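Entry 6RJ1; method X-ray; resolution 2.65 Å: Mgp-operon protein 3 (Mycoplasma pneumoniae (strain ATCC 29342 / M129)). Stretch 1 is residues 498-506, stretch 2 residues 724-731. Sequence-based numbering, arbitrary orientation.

Stretch 1 498-506: LNWGTDKQK
Stretch 2, residues 724-731: KWTNTASH

Two segments of one chain, at least 225 residues apart in sequence where they touch, run side by side in the same direction and bury 424 Å² between them. The CA atoms of L498 and W725 lie 5.2 Å apart, those of N499 and T728 5.0 Å, and those of W500 and A729 4.7 Å. Between the first two pairs stretch 1 advances one residue and stretch 2 three, where T726 and N727 interrupt the extended chain; the next step is one for one.

K724 leads in as strand (phi/psi -115/111), its side chain m at chi1 and then extended, and it contributes almost nothing to the contact. W725 follows at -107/97, with chi1 m and chi2 -1°. Its ring meets the m,t side chain of L498 (-109/159) obliquely, W725 CE3 lying 3.6 Å from L498 CD2; two buried apolar groups pack here, and a large apolar ring can bury against the leucine methyl. The backbone of W725 also takes part, through a weak hydrogen bond of 3.3 Å from N499 N to W725 O.

T726 (-85/-20, chi1 p) turns its CB away, but its carbonyl faces stretch 1: N499 ND2 donates to T726 O at 2.8 Å with an angle of 162°. Asparagine suits this place because its amide works at both ends. With N499 at -88/122, chi1 t and chi2 -13°, ND2 reaches the turn while N499 OD1 accepts from G501 N at 2.9 Å, tying the side chain to the backbone two residues on. Within the turn, T728 N gives a weak 3.2 Å bond to T726 O. N727 (-94/55, chi1 m, chi2 -68°) points away and makes no contact with stretch 1; its OD1 is bonded elsewhere in the structure.

T728 resumes the strand at -132/167. Its p rotamer places T728 OG1 2.8 Å from N499 N, which donates to it, so a threonine hydroxyl serves as acceptor for a backbone amide whose other bond, to W725 O, is weak. CB of T728 points sideways.

A729 (-155/164) points its methyl away, and its backbone passes close to stretch 1, with A729 CA 4.3 Å from G501 N. A729 N lies 3.3 Å from N499 O, but the angle is too poor for a hydrogen bond.

S730 (-126/148, chi1 77°, p) points toward stretch 1. Its short side chain carries OG directly to W500 O: S730 OG donates to W500 O at 2.7 Å, and S730 N adds a weak 3.5 Å bond to the same oxygen. S730 CB lies 3.6 Å from W500 CE3, oblique to an indole set at chi1 m, chi2 81°. Q505 NE2 (chi1 m, chi2 t, chi3 -72°) approaches S730 OG to 3.5 Å. Beyond W500 (-95/2), G501 adopts 115/-54, where a CB would jam against the preceding carbonyl and clash with Q505 OE1. T502 (-132/161, chi1 p) then caps the helix of D503 to K506, near -65/-38: T502 OG1 accepts from Q505 N at 3.2 Å and donates to Q505 OE1 at 2.8 Å.

H731 (-145/139, chi1 t, chi2 104°) continues the strand, pointing away.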

# COMPACT_ATOMS: atom_id res chain seq x y z
N LEU A 498 -7.97 11.23 7.31
CA LEU A 498 -8.34 11.37 5.91
C LEU A 498 -9.85 11.28 5.76
O LEU A 498 -10.54 10.79 6.66
CB LEU A 498 -7.66 10.28 5.05
CG LEU A 498 -6.12 10.21 5.08
CD1 LEU A 498 -5.61 9.08 4.25
CD2 LEU A 498 -5.47 11.50 4.60
N ASN A 499 -10.36 11.80 4.64
CA ASN A 499 -11.76 11.71 4.30
C ASN A 499 -11.89 10.38 3.55
O ASN A 499 -11.17 10.15 2.58
CB ASN A 499 -12.20 12.89 3.44
CG ASN A 499 -13.67 12.95 3.11
OD1 ASN A 499 -14.45 12.01 3.30
ND2 ASN A 499 -14.09 14.09 2.60
N TRP A 500 -12.75 9.50 4.07
CA TRP A 500 -12.98 8.17 3.53
C TRP A 500 -14.18 8.14 2.57
O TRP A 500 -14.51 7.10 2.00
CB TRP A 500 -13.11 7.15 4.68
CG TRP A 500 -11.82 7.00 5.43
CD1 TRP A 500 -11.33 7.82 6.41
CD2 TRP A 500 -10.82 6.00 5.21
NE1 TRP A 500 -10.08 7.40 6.81
CE2 TRP A 500 -9.74 6.28 6.09
CE3 TRP A 500 -10.73 4.88 4.37
CZ2 TRP A 500 -8.58 5.49 6.12
CZ3 TRP A 500 -9.59 4.10 4.41
CH2 TRP A 500 -8.52 4.42 5.27
N GLY A 501 -14.77 9.31 2.35
CA GLY A 501 -15.92 9.51 1.47
C GLY A 501 -17.13 9.93 2.25
O GLY A 501 -17.77 10.93 1.93
N THR A 502 -17.47 9.14 3.28
CA THR A 502 -18.59 9.37 4.20
C THR A 502 -18.06 9.18 5.62
O THR A 502 -17.02 8.53 5.81
CB THR A 502 -19.78 8.42 3.91
OG1 THR A 502 -19.35 7.06 3.95
CG2 THR A 502 -20.47 8.71 2.59
N ASP A 503 -18.78 9.71 6.63
CA ASP A 503 -18.39 9.54 8.03
C ASP A 503 -18.53 8.07 8.44
O ASP A 503 -17.73 7.57 9.24
CB ASP A 503 -19.20 10.45 8.97
CG ASP A 503 -18.71 10.44 10.41
OD1 ASP A 503 -17.49 10.68 10.62
OD2 ASP A 503 -19.54 10.20 11.32
N LYS A 504 -19.51 7.37 7.83
CA LYS A 504 -19.75 5.96 8.05
C LYS A 504 -18.55 5.15 7.54
O LYS A 504 -18.11 4.21 8.22
CB LYS A 504 -21.06 5.51 7.37
CG LYS A 504 -21.75 4.34 8.07
CD LYS A 504 -22.45 4.74 9.38
CE LYS A 504 -23.95 4.92 9.25
NZ LYS A 504 -24.31 6.19 8.58
N GLN A 505 -17.97 5.55 6.39
CA GLN A 505 -16.81 4.89 5.81
C GLN A 505 -15.56 4.99 6.69
O GLN A 505 -14.79 4.03 6.75
CB GLN A 505 -16.54 5.36 4.38
CG GLN A 505 -17.33 4.56 3.35
CD GLN A 505 -17.25 5.17 1.98
OE1 GLN A 505 -17.85 6.21 1.71
NE2 GLN A 505 -16.53 4.52 1.09
N LYS A 506 -15.41 6.12 7.43
CA LYS A 506 -14.31 6.32 8.38
C LYS A 506 -14.54 5.38 9.57
O LYS A 506 -13.62 4.65 9.95
CB LYS A 506 -14.27 7.79 8.86
CG LYS A 506 -13.03 8.13 9.69
CD LYS A 506 -12.91 9.63 9.99
CE LYS A 506 -13.65 10.06 11.23
NZ LYS A 506 -13.51 11.53 11.47
N LYS A 724 -5.79 17.18 9.22
CA LYS A 724 -7.02 16.90 8.49
C LYS A 724 -6.91 17.19 6.99
O LYS A 724 -6.80 18.35 6.59
CB LYS A 724 -8.23 17.62 9.11
CG LYS A 724 -8.78 16.94 10.37
CD LYS A 724 -10.11 17.56 10.78
CE LYS A 724 -10.54 17.13 12.16
NZ LYS A 724 -11.81 17.78 12.58
N TRP A 725 -6.93 16.12 6.17
CA TRP A 725 -6.91 16.19 4.71
C TRP A 725 -8.33 15.80 4.29
O TRP A 725 -8.69 14.62 4.29
CB TRP A 725 -5.85 15.23 4.12
CG TRP A 725 -4.41 15.58 4.41
CD1 TRP A 725 -3.95 16.66 5.12
CD2 TRP A 725 -3.25 14.86 3.97
NE1 TRP A 725 -2.57 16.64 5.17
CE2 TRP A 725 -2.11 15.55 4.47
CE3 TRP A 725 -3.05 13.70 3.21
CZ2 TRP A 725 -0.81 15.11 4.22
CZ3 TRP A 725 -1.76 13.26 2.98
CH2 TRP A 725 -0.65 13.97 3.47
N THR A 726 -9.17 16.81 4.03
CA THR A 726 -10.59 16.62 3.72
C THR A 726 -10.89 16.34 2.24
O THR A 726 -11.96 15.80 1.93
CB THR A 726 -11.41 17.80 4.25
OG1 THR A 726 -10.79 19.01 3.83
CG2 THR A 726 -11.54 17.79 5.76
N ASN A 727 -9.97 16.69 1.32
CA ASN A 727 -10.19 16.44 -0.11
C ASN A 727 -9.58 15.11 -0.56
O ASN A 727 -8.77 15.04 -1.48
CB ASN A 727 -9.74 17.63 -0.95
CG ASN A 727 -10.63 18.81 -0.73
OD1 ASN A 727 -11.80 18.81 -1.12
ND2 ASN A 727 -10.11 19.84 -0.08
N THR A 728 -10.00 14.05 0.13
CA THR A 728 -9.58 12.68 -0.13
C THR A 728 -10.83 11.80 -0.17
O THR A 728 -11.92 12.24 0.21
CB THR A 728 -8.57 12.18 0.94
OG1 THR A 728 -9.14 12.33 2.23
CG2 THR A 728 -7.22 12.91 0.88
N ALA A 729 -10.67 10.56 -0.65
CA ALA A 729 -11.74 9.57 -0.73
C ALA A 729 -11.16 8.16 -0.72
O ALA A 729 -9.96 7.96 -0.93
CB ALA A 729 -12.58 9.79 -1.97
N SER A 730 -12.03 7.18 -0.45
CA SER A 730 -11.68 5.78 -0.45
C SER A 730 -12.61 5.04 -1.37
O SER A 730 -13.78 5.42 -1.53
CB SER A 730 -11.72 5.20 0.96
OG SER A 730 -13.05 4.94 1.41
N HIS A 731 -12.10 3.98 -1.99
CA HIS A 731 -12.87 3.18 -2.92
C HIS A 731 -12.47 1.73 -2.83
O HIS A 731 -11.29 1.39 -2.73
CB HIS A 731 -12.67 3.70 -4.35
CG HIS A 731 -13.86 3.46 -5.22
ND1 HIS A 731 -14.73 4.49 -5.56
CD2 HIS A 731 -14.32 2.31 -5.77
CE1 HIS A 731 -15.67 3.94 -6.30
NE2 HIS A 731 -15.47 2.63 -6.46